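Local atomic coordinates of aminopeptidase (Aneurinibacillus sp. AM-1, PDB entry 5IB9), a protein that probably removes residues from the amino termini of peptides as a zinc-dependent aminopeptidase of the M28 family. Residues Q58-E63 and G275-K280; I267-E272 and E349-L354; P35-A40 and L201-V206. All coordinates share one frame; numbering follows the deposited sequence.

Contact 1: Q58-E63 and G275-K280. With BES (2-(3-amino-2-hydroxy-4-phenyl-butyrylamino)-4-methyl-pentanoic acid), chain H.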
loop_
_atom_site.group_PDB
_atom_site.type_symbol
_atom_site.label_atom_id
_atom_site.label_comp_id
_atom_site.label_asym_id
_atom_site.label_seq_id
_atom_site.Cartn_x
_atom_site.Cartn_y
_atom_site.Cartn_z
ATOM N N GLN A 58 -7.035 -1.669 12.671
ATOM C CA GLN A 58 -5.927 -1.400 11.717
ATOM C C GLN A 58 -6.146 -0.046 11.025
ATOM O O GLN A 58 -7.103 0.086 10.302
ATOM C CB GLN A 58 -5.831 -2.542 10.707
ATOM C CG GLN A 58 -4.658 -2.303 9.657
ATOM C CD GLN A 58 -4.764 -3.185 8.484
ATOM O OE1 GLN A 58 -5.814 -3.804 8.163
ATOM N NE2 GLN A 58 -3.681 -3.348 7.782
ATOM N N PRO A 59 -5.243 0.942 11.222
ATOM C CA PRO A 59 -5.424 2.272 10.577
ATOM C C PRO A 59 -4.850 2.200 9.225
ATOM O O PRO A 59 -3.891 1.404 8.974
ATOM C CB PRO A 59 -4.605 3.230 11.481
ATOM C CG PRO A 59 -3.406 2.324 11.953
ATOM C CD PRO A 59 -4.003 0.882 12.067
ATOM N N PHE A 60 -5.286 3.100 8.320
ATOM C CA PHE A 60 -4.587 3.223 7.048
ATOM C C PHE A 60 -4.886 4.611 6.488
ATOM O O PHE A 60 -5.915 5.152 6.726
ATOM C CB PHE A 60 -4.930 2.120 5.992
ATOM C CG PHE A 60 -6.370 2.018 5.677
ATOM C CD1 PHE A 60 -7.018 2.800 4.668
ATOM C CD2 PHE A 60 -7.188 1.228 6.472
ATOM C CE1 PHE A 60 -8.418 2.680 4.495
ATOM C CE2 PHE A 60 -8.547 1.135 6.256
ATOM C CZ PHE A 60 -9.202 1.812 5.266
ATOM N N GLN A 61 -3.927 5.206 5.787
ATOM C CA GLN A 61 -4.209 6.492 5.152
ATOM C C GLN A 61 -4.588 6.277 3.701
ATOM O O GLN A 61 -4.163 5.302 3.054
ATOM C CB GLN A 61 -2.992 7.425 5.231
ATOM C CG GLN A 61 -2.730 7.892 6.665
ATOM C CD GLN A 61 -1.443 8.771 6.821
ATOM O OE1 GLN A 61 -0.735 9.031 5.841
ATOM N NE2 GLN A 61 -1.130 9.180 8.065
ATOM N N PHE A 62 -5.323 7.245 3.143
ATOM C CA PHE A 62 -5.660 7.226 1.727
ATOM C C PHE A 62 -5.943 8.657 1.379
ATOM O O PHE A 62 -6.138 9.530 2.249
ATOM C CB PHE A 62 -6.863 6.272 1.468
ATOM C CG PHE A 62 -8.154 6.800 1.975
ATOM C CD1 PHE A 62 -9.041 7.471 1.143
ATOM C CD2 PHE A 62 -8.490 6.698 3.360
ATOM C CE1 PHE A 62 -10.248 7.975 1.650
ATOM C CE2 PHE A 62 -9.646 7.195 3.880
ATOM C CZ PHE A 62 -10.561 7.851 3.045
ATOM N N GLU A 63 -6.006 8.894 0.071
ATOM C CA GLU A 63 -6.225 10.257 -0.401
ATOM C C GLU A 63 -7.713 10.470 -0.605
ATOM O O GLU A 63 -8.316 9.767 -1.411
ATOM C CB GLU A 63 -5.413 10.470 -1.706
ATOM C CG GLU A 63 -3.882 10.468 -1.538
ATOM C CD GLU A 63 -3.382 11.467 -0.479
ATOM O OE1 GLU A 63 -2.706 11.039 0.516
ATOM O OE2 GLU A 63 -3.660 12.685 -0.647
ATOM N N GLY A 275 -12.925 2.399 -3.242
ATOM C CA GLY A 275 -12.159 1.487 -4.008
ATOM C C GLY A 275 -11.558 0.337 -3.194
ATOM O O GLY A 275 -10.485 -0.158 -3.485
ATOM N N LEU A 276 -12.334 -0.179 -2.245
ATOM C CA LEU A 276 -11.929 -1.373 -1.465
ATOM C C LEU A 276 -10.693 -1.098 -0.659
ATOM O O LEU A 276 -9.878 -2.020 -0.540
ATOM C CB LEU A 276 -11.820 -2.659 -2.355
ATOM C CG LEU A 276 -12.944 -2.806 -3.387
ATOM C CD1 LEU A 276 -12.638 -4.118 -4.125
ATOM C CD2 LEU A 276 -14.333 -2.807 -2.815
ATOM N N ILE A 277 -10.395 0.143 -0.253
ATOM C CA ILE A 277 -9.088 0.467 0.344
ATOM C C ILE A 277 -8.851 -0.357 1.586
ATOM O O ILE A 277 -7.744 -0.926 1.776
ATOM C CB ILE A 277 -8.921 1.968 0.552
ATOM C CG1 ILE A 277 -9.139 2.573 -0.866
ATOM C CG2 ILE A 277 -7.417 2.185 0.953
ATOM C CD1 ILE A 277 -8.986 4.088 -0.818
ATOM N N GLY A 278 -9.822 -0.404 2.444
ATOM C CA GLY A 278 -9.541 -1.118 3.738
ATOM C C GLY A 278 -9.365 -2.566 3.539
ATOM O O GLY A 278 -8.400 -3.121 4.156
ATOM N N SER A 279 -10.135 -3.283 2.707
ATOM C CA SER A 279 -9.800 -4.688 2.519
ATOM C C SER A 279 -8.525 -4.959 1.785
ATOM O O SER A 279 -7.849 -5.943 2.047
ATOM C CB SER A 279 -10.942 -5.436 1.868
ATOM O OG SER A 279 -11.318 -4.836 0.612
ATOM N N LYS A 280 -8.137 -4.071 0.862
ATOM C CA LYS A 280 -6.793 -4.208 0.233
ATOM C C LYS A 280 -5.733 -4.055 1.328
ATOM O O LYS A 280 -4.733 -4.825 1.294
ATOM C CB LYS A 280 -6.601 -3.049 -0.774
ATOM C CG LYS A 280 -7.315 -3.385 -2.101
ATOM C CD LYS A 280 -7.224 -2.128 -3.043
ATOM C CE LYS A 280 -8.025 -2.432 -4.340
ATOM N NZ LYS A 280 -8.054 -1.193 -5.241
HETATM N N2 BES H . -22.433 -2.818 -2.255
HETATM C C1 BES H . -21.762 -2.112 -3.346
HETATM C C6 BES H . -21.495 -3.113 -4.468
HETATM C C7 BES H . -22.681 -3.646 -5.264
HETATM C C8 BES H . -23.789 -2.841 -5.629
HETATM C C12 BES H . -22.637 -4.996 -5.678
HETATM C C9 BES H . -24.830 -3.399 -6.401
HETATM C C11 BES H . -23.692 -5.559 -6.451
HETATM C C10 BES H . -24.785 -4.750 -6.799
HETATM C C2 BES H . -20.461 -1.479 -2.839
HETATM O O2 BES H . -20.904 -0.871 -1.627
HETATM C C3 BES H . -20.104 -0.440 -3.846
HETATM O O3 BES H . -20.856 0.522 -3.967
HETATM N N1 BES H . -19.076 -0.660 -4.589
HETATM C C4 BES H . -18.739 0.297 -5.648
HETATM C C13 BES H . -17.492 -0.300 -6.276
HETATM C C14 BES H . -16.287 -0.387 -5.333
HETATM C C15 BES H . -15.152 -0.883 -6.220
HETATM C C16 BES H . -15.943 0.912 -4.603
HETATM C C5 BES H . -19.759 0.334 -6.780
HETATM O O1 BES H . -19.759 1.328 -7.564
HETATM O O4 BES H . -20.578 -0.583 -6.966
#
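The first turn of helix 277-283, leading out of the inhibitor pocket, packs through Ile277 and Gly278 against Phe60 and Phe62 of strand 55-66. The two phenylalanines sit two residues apart on the strand, with the branched isoleucine between them. Ile277 divides its methyls: CG2 meets Phe60 CE1 at 3.7 Å, whereas CD1 reaches further along the strand to Phe62 CB at 3.8 Å and also touches Phe62 CD1 on the ring. CG1 lies anti to the carbonyl carbon (chi1 -57°), which sends CD1 and CG2 to different rings. Phe60 comes in obliquely, and its far atom CZ rests 3.3 Å from Gly278 CA, where the bare glycine backbone lets the ring lie against the helix itself. Just ahead of the helix, Leu276 is the N-cap residue, and Lys280 NZ folds back to Gly275 O at 3.2 Å, close to the C=O axis with an angle of 160°. This turn lines the pocket: Gly275 N lies 3.6 Å from C16 of the inhibitor, and Leu276 CD2 lies 4.0 Å from C15. Alongside, Asn205 ND2 bonds both Gln58 OE1 and Gly278 O, and Gln58 NE2 reaches Lys281 O as well as Ala284 O of the second subunit. No hydrogen bond spans the two segments directly, so the join between them depends on apolar fit, with polar links supplied by their neighbours.

Contact 2: I267-E272 and E349-L354. With BES (2-(3-amino-2-hydroxy-4-phenyl-butyrylamino)-4-methyl-pentanoic acid), chain H.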
loop_
_atom_site.group_PDB
_atom_site.type_symbol
_atom_site.label_atom_id
_atom_site.label_comp_id
_atom_site.label_asym_id
_atom_site.label_seq_id
_atom_site.Cartn_x
_atom_site.Cartn_y
_atom_site.Cartn_z
ATOM N N ILE A 267 -14.573 -9.158 10.398
ATOM C CA ILE A 267 -13.885 -7.932 10.072
ATOM C C ILE A 267 -14.885 -6.920 9.474
ATOM O O ILE A 267 -15.710 -7.290 8.600
ATOM C CB ILE A 267 -12.716 -8.161 9.025
ATOM C CG1 ILE A 267 -11.816 -9.265 9.518
ATOM C CG2 ILE A 267 -12.002 -6.813 8.796
ATOM C CD1 ILE A 267 -10.670 -9.509 8.517
ATOM N N THR A 268 -14.770 -5.665 9.957
ATOM C CA THR A 268 -15.464 -4.623 9.198
ATOM C C THR A 268 -14.435 -3.733 8.574
ATOM O O THR A 268 -13.492 -3.269 9.201
ATOM C CB THR A 268 -16.502 -3.826 10.102
ATOM O OG1 THR A 268 -15.833 -3.084 11.135
ATOM C CG2 THR A 268 -17.445 -4.850 10.659
ATOM N N PHE A 269 -14.587 -3.517 7.252
ATOM C CA PHE A 269 -13.554 -2.785 6.494
ATOM C C PHE A 269 -13.900 -1.329 6.317
ATOM O O PHE A 269 -15.072 -1.012 6.106
ATOM C CB PHE A 269 -13.415 -3.405 5.134
ATOM C CG PHE A 269 -13.036 -4.847 5.086
ATOM C CD1 PHE A 269 -11.722 -5.255 5.449
ATOM C CD2 PHE A 269 -13.911 -5.831 4.695
ATOM C CE1 PHE A 269 -11.344 -6.607 5.417
ATOM C CE2 PHE A 269 -13.545 -7.189 4.642
ATOM C CZ PHE A 269 -12.274 -7.548 5.003
ATOM N N GLY A 270 -12.875 -0.475 6.346
ATOM C CA GLY A 270 -13.116 0.947 6.036
ATOM C C GLY A 270 -12.888 1.214 4.568
ATOM O O GLY A 270 -12.303 0.438 3.832
ATOM N N ALA A 271 -13.401 2.379 4.144
ATOM C CA ALA A 271 -13.074 2.940 2.796
ATOM C C ALA A 271 -13.379 1.998 1.725
ATOM O O ALA A 271 -12.722 1.946 0.712
ATOM C CB ALA A 271 -11.604 3.516 2.758
ATOM N N GLU A 272 -14.409 1.162 1.834
ATOM C CA GLU A 272 -14.868 0.284 0.763
ATOM C C GLU A 272 -15.335 1.113 -0.455
ATOM O O GLU A 272 -15.015 0.743 -1.598
ATOM C CB GLU A 272 -15.938 -0.723 1.246
ATOM C CG GLU A 272 -16.285 -1.793 0.200
ATOM C CD GLU A 272 -17.458 -1.367 -0.715
ATOM O OE1 GLU A 272 -18.085 -0.296 -0.511
ATOM O OE2 GLU A 272 -17.645 -2.193 -1.635
ATOM N N GLU A 349 -13.337 -9.061 -3.514
ATOM C CA GLU A 349 -12.306 -8.912 -4.577
ATOM C C GLU A 349 -10.906 -8.831 -4.017
ATOM O O GLU A 349 -9.950 -9.214 -4.696
ATOM C CB GLU A 349 -12.615 -7.647 -5.322
ATOM C CG GLU A 349 -11.865 -7.543 -6.689
ATOM C CD GLU A 349 -12.494 -6.419 -7.526
ATOM O OE1 GLU A 349 -13.737 -6.372 -7.777
ATOM O OE2 GLU A 349 -11.747 -5.557 -7.910
ATOM N N SER A 350 -10.764 -8.350 -2.787
ATOM C CA SER A 350 -9.416 -8.269 -2.187
ATOM C C SER A 350 -8.803 -9.573 -1.776
ATOM O O SER A 350 -7.576 -9.705 -1.716
ATOM C CB SER A 350 -9.524 -7.281 -1.009
ATOM O OG SER A 350 -9.991 -5.995 -1.498
ATOM N N PHE A 351 -9.714 -10.495 -1.488
ATOM C CA PHE A 351 -9.276 -11.857 -1.060
ATOM C C PHE A 351 -9.191 -12.735 -2.291
ATOM O O PHE A 351 -8.257 -13.546 -2.345
ATOM C CB PHE A 351 -10.207 -12.363 0.064
ATOM C CG PHE A 351 -10.150 -11.464 1.237
ATOM C CD1 PHE A 351 -9.073 -11.556 2.135
ATOM C CD2 PHE A 351 -11.013 -10.366 1.365
ATOM C CE1 PHE A 351 -8.905 -10.609 3.179
ATOM C CE2 PHE A 351 -10.872 -9.444 2.413
ATOM C CZ PHE A 351 -9.798 -9.578 3.329
ATOM N N HIS A 352 -10.119 -12.668 -3.233
ATOM C CA HIS A 352 -9.940 -13.392 -4.484
ATOM C C HIS A 352 -8.563 -13.056 -5.105
ATOM O O HIS A 352 -7.902 -13.979 -5.650
ATOM C CB HIS A 352 -11.078 -13.025 -5.386
ATOM C CG HIS A 352 -10.942 -13.656 -6.712
ATOM N ND1 HIS A 352 -11.459 -14.907 -6.966
ATOM C CD2 HIS A 352 -10.386 -13.198 -7.855
ATOM C CE1 HIS A 352 -11.199 -15.220 -8.231
ATOM N NE2 HIS A 352 -10.477 -14.248 -8.760
ATOM N N ALA A 353 -8.092 -11.864 -4.931
ATOM C CA ALA A 353 -6.855 -11.421 -5.583
ATOM C C ALA A 353 -5.708 -12.206 -4.990
ATOM O O ALA A 353 -4.671 -12.397 -5.648
ATOM C CB ALA A 353 -6.656 -9.983 -5.342
ATOM N N LEU A 354 -5.814 -12.704 -3.755
ATOM C CA LEU A 354 -4.773 -13.551 -3.142
ATOM C C LEU A 354 -4.920 -15.035 -3.399
ATOM O O LEU A 354 -4.127 -15.796 -2.843
ATOM C CB LEU A 354 -4.775 -13.262 -1.643
ATOM C CG LEU A 354 -4.332 -11.861 -1.212
ATOM C CD1 LEU A 354 -4.288 -11.930 0.315
ATOM C CD2 LEU A 354 -2.937 -11.539 -1.754
HETATM N N2 BES H . -22.433 -2.818 -2.255
HETATM C C1 BES H . -21.762 -2.112 -3.346
HETATM C C6 BES H . -21.495 -3.113 -4.468
HETATM C C7 BES H . -22.681 -3.646 -5.264
HETATM C C8 BES H . -23.789 -2.841 -5.629
HETATM C C12 BES H . -22.637 -4.996 -5.678
HETATM C C9 BES H . -24.830 -3.399 -6.401
HETATM C C11 BES H . -23.692 -5.559 -6.451
HETATM C C10 BES H . -24.785 -4.750 -6.799
HETATM C C2 BES H . -20.461 -1.479 -2.839
HETATM O O2 BES H . -20.904 -0.871 -1.627
HETATM C C3 BES H . -20.104 -0.440 -3.846
HETATM O O3 BES H . -20.856 0.522 -3.967
HETATM N N1 BES H . -19.076 -0.660 -4.589
HETATM C C4 BES H . -18.739 0.297 -5.648
HETATM C C13 BES H . -17.492 -0.300 -6.276
HETATM C C14 BES H . -16.287 -0.387 -5.333
HETATM C C15 BES H . -15.152 -0.883 -6.220
HETATM C C16 BES H . -15.943 0.912 -4.603
HETATM C C5 BES H . -19.759 0.334 -6.780
HETATM O O1 BES H . -19.759 1.328 -7.564
HETATM O O4 BES H . -20.578 -0.583 -6.966
#
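Phe351 O accepts a hydrogen bond from Leu354 N at 2.9 Å, and the side chain of the same phenylalanine makes the contact with Phe269 on strand 263-269. Two rings meet from opposite directions, without a hydrogen bond between the segments. Phe269 CZ lies 3.5 Å from Phe351 CE2, and it is almost as near to Phe351 CZ, at 3.6 Å, so that one ring corner is set against a bond of its partner. The ring centres are 5.8 Å apart and the planes are inclined at 37°, an oblique pairing that is neither a stack nor a T-shape. Phe269 CZ comes to the edge of the Phe351 ring, near its plane. In both residues CG sits beside the backbone N and anti to the carbonyl carbon (chi1 -59° in Phe269 and -61° in Phe351), which directs each ring out across the gap between strand and helix. Within the strand, Ile267 CG2 lies 3.4 Å above one face of Phe269, displaced toward its rim. Phe351 also packs on Ile224 of strand 222-228, while Phe269 touches Ser279 and Asn205, placing the pair in the interior of the M28 peptidase fold. Three residues beyond Phe269, the chain enters the inhibitor pocket. There Glu272, bent at chi2, brings OE1 to 3.1 Å from O2 of the inhibitor, and the backbone N of Glu272 is hydrogen-bonded to Asp230 OD1. The chemistry thus changes within a few residues, from hydrocarbon packing that joins strand to helix to a carboxylate facing the hydroxyl-bearing part of the ligand.

Contact 3: P35-A40 and L201-V206. With ZN (zinc ion), chain G.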
loop_
_atom_site.group_PDB
_atom_site.type_symbol
_atom_site.label_atom_id
_atom_site.label_comp_id
_atom_site.label_asym_id
_atom_site.label_seq_id
_atom_site.Cartn_x
_atom_site.Cartn_y
_atom_site.Cartn_z
ATOM N N PRO A 35 -15.451 11.850 10.839
ATOM C CA PRO A 35 -15.801 11.558 12.198
ATOM C C PRO A 35 -16.899 10.511 12.370
ATOM O O PRO A 35 -16.947 9.813 13.374
ATOM C CB PRO A 35 -16.321 12.947 12.724
ATOM C CG PRO A 35 -15.682 13.905 11.856
ATOM C CD PRO A 35 -15.419 13.309 10.522
ATOM N N GLU A 36 -17.847 10.435 11.433
ATOM C CA GLU A 36 -18.877 9.424 11.625
ATOM C C GLU A 36 -18.351 8.010 11.364
ATOM O O GLU A 36 -18.816 7.066 11.986
ATOM C CB GLU A 36 -20.057 9.613 10.621
ATOM C CG GLU A 36 -20.820 10.907 10.895
ATOM C CD GLU A 36 -21.581 10.833 12.192
ATOM O OE1 GLU A 36 -22.128 9.801 12.616
ATOM O OE2 GLU A 36 -21.655 11.881 12.903
ATOM N N GLU A 37 -17.383 7.866 10.476
ATOM C CA GLU A 37 -16.755 6.475 10.303
ATOM C C GLU A 37 -16.007 6.155 11.547
ATOM O O GLU A 37 -16.079 4.991 11.956
ATOM C CB GLU A 37 -15.831 6.415 9.079
ATOM C CG GLU A 37 -15.618 4.947 8.710
ATOM C CD GLU A 37 -14.520 4.734 7.723
ATOM O OE1 GLU A 37 -13.478 5.467 7.832
ATOM O OE2 GLU A 37 -14.666 3.814 6.843
ATOM N N LEU A 38 -15.311 7.138 12.149
ATOM C CA LEU A 38 -14.607 6.840 13.398
ATOM C C LEU A 38 -15.552 6.420 14.517
ATOM O O LEU A 38 -15.300 5.437 15.272
ATOM C CB LEU A 38 -13.780 8.040 13.833
ATOM C CG LEU A 38 -12.858 7.770 15.020
ATOM C CD1 LEU A 38 -11.829 6.784 14.703
ATOM C CD2 LEU A 38 -12.237 9.113 15.484
ATOM N N LYS A 39 -16.723 7.088 14.618
ATOM C CA LYS A 39 -17.684 6.660 15.561
ATOM C C LYS A 39 -18.169 5.209 15.355
ATOM O O LYS A 39 -18.422 4.432 16.296
ATOM C CB LYS A 39 -18.864 7.668 15.467
ATOM C CG LYS A 39 -20.062 7.189 16.240
ATOM C CD LYS A 39 -21.433 7.998 15.892
ATOM C CE LYS A 39 -21.121 9.425 16.091
ATOM N NZ LYS A 39 -22.267 10.265 15.506
ATOM N N ALA A 40 -18.330 4.855 14.088
ATOM C CA ALA A 40 -18.757 3.488 13.763
ATOM C C ALA A 40 -17.680 2.441 14.204
ATOM O O ALA A 40 -17.982 1.370 14.722
ATOM C CB ALA A 40 -19.056 3.343 12.240
ATOM N N LEU A 201 -6.527 11.250 4.367
ATOM C CA LEU A 201 -7.454 10.898 5.441
ATOM C C LEU A 201 -6.995 9.558 6.030
ATOM O O LEU A 201 -6.113 8.867 5.500
ATOM C CB LEU A 201 -8.857 10.687 4.866
ATOM C CG LEU A 201 -9.528 11.876 4.169
ATOM C CD1 LEU A 201 -10.876 11.360 3.578
ATOM C CD2 LEU A 201 -9.733 12.964 5.182
ATOM N N THR A 202 -7.523 9.289 7.231
ATOM C CA THR A 202 -7.199 7.982 7.834
ATOM C C THR A 202 -8.529 7.266 8.087
ATOM O O THR A 202 -9.501 7.829 8.616
ATOM C CB THR A 202 -6.591 8.217 9.244
ATOM O OG1 THR A 202 -5.375 8.963 9.066
ATOM C CG2 THR A 202 -6.191 6.885 9.900
ATOM N N SER A 203 -8.576 6.059 7.622
ATOM C CA SER A 203 -9.679 5.162 7.955
ATOM C C SER A 203 -9.150 3.911 8.709
ATOM O O SER A 203 -7.957 3.870 9.117
ATOM C CB SER A 203 -10.401 4.788 6.630
ATOM O OG SER A 203 -11.544 3.920 6.779
ATOM N N HIS A 204 -10.039 2.985 8.980
ATOM C CA HIS A 204 -9.675 1.821 9.809
ATOM C C HIS A 204 -10.442 0.593 9.413
ATOM O O HIS A 204 -11.576 0.677 8.938
ATOM C CB HIS A 204 -10.066 2.092 11.255
ATOM C CG HIS A 204 -9.553 3.378 11.836
ATOM N ND1 HIS A 204 -10.105 4.628 11.584
ATOM C CD2 HIS A 204 -8.452 3.596 12.591
ATOM C CE1 HIS A 204 -9.336 5.558 12.151
ATOM N NE2 HIS A 204 -8.386 4.950 12.828
ATOM N N ASN A 205 -9.836 -0.589 9.717
ATOM C CA ASN A 205 -10.542 -1.877 9.736
ATOM C C ASN A 205 -10.644 -2.318 11.187
ATOM O O ASN A 205 -9.728 -2.095 11.961
ATOM C CB ASN A 205 -9.768 -2.938 8.933
ATOM C CG ASN A 205 -9.478 -2.463 7.532
ATOM O OD1 ASN A 205 -10.394 -2.022 6.851
ATOM N ND2 ASN A 205 -8.309 -2.774 7.035
ATOM N N VAL A 206 -11.726 -3.002 11.510
ATOM C CA VAL A 206 -11.947 -3.527 12.883
ATOM C C VAL A 206 -11.951 -5.037 12.756
ATOM O O VAL A 206 -12.703 -5.614 11.982
ATOM C CB VAL A 206 -13.292 -3.061 13.470
ATOM C CG1 VAL A 206 -13.334 -3.685 14.905
ATOM C CG2 VAL A 206 -13.360 -1.545 13.517
HETATM ZN ZN ZN G . -7.151 5.889 14.129
HETATM O O HOH W 1 -12.403 5.601 10.404
HETATM O O HOH W 2 -7.992 6.488 15.779
HETATM O O HOH W 3 -5.988 7.395 13.613
HETATM O O HOH W 4 -6.823 8.132 13.056
HETATM O O HOH W 5 -7.954 7.776 14.492
#
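Glu37, on the first turn of helix 35-50, turns its carboxylate to Ser203 of strand 187-210. Ser203 OG donates to Glu37 OE1 at 2.7 Å, on the syn side and 25° out of the carboxylate plane. With CG anti to the backbone N (chi1 -162°) and the rest of the chain extended, the acid spans the gap from helix to strand. Its OE1 also accepts from Gly33 N and from a water, water 1, at 2.8 Å. That water accepts in turn from His204 ND1, again at 2.8 Å, lying in the ring plane, a bridge that probably helps to fix the rotation of the imidazole. Segments 35-40 and 201-206 run nearly parallel, 20° apart, with their axes 8.8 Å from each other, as a helix packed over a sheet of the peptidase. Beside the water bridge, Leu38 CD1 packs obliquely against His204 CE1 at 3.8 Å. The other ring nitrogen, NE2, binds a zinc ion at 2.0 Å. Glu288 OE2 of the second subunit binds this same zinc, making it a metal link between subunits; water takes the remaining positions, modelled at sites too close together to be filled at once and so doubtful in arrangement.

Strand 187-210 joins all three contacts. Its segment in contact 3 pairs with strand 55-66 of contact 1 (Gln58 N to Asn205 O, 2.8 Å) and with strand 263-269 of contact 2 (Thr268 N to Val206 O, 2.9 Å). Asn205 OD1 adds a link to Gly270 N at 3.0 Å. Contacts 1 and 2 meet through Ser279 OG and Ser350 OG at 2.7 Å and through Ile277 N and Ala271 O at 3.1 Å. Both touch the inhibitor, whereas contact 3 holds the separate zinc shared with the second subunit. Glu37 OE2 makes a weak hydrogen bond to Ala271 N, next to Glu272, and the Glu37 side chain lies about 12 Å from the inhibitor.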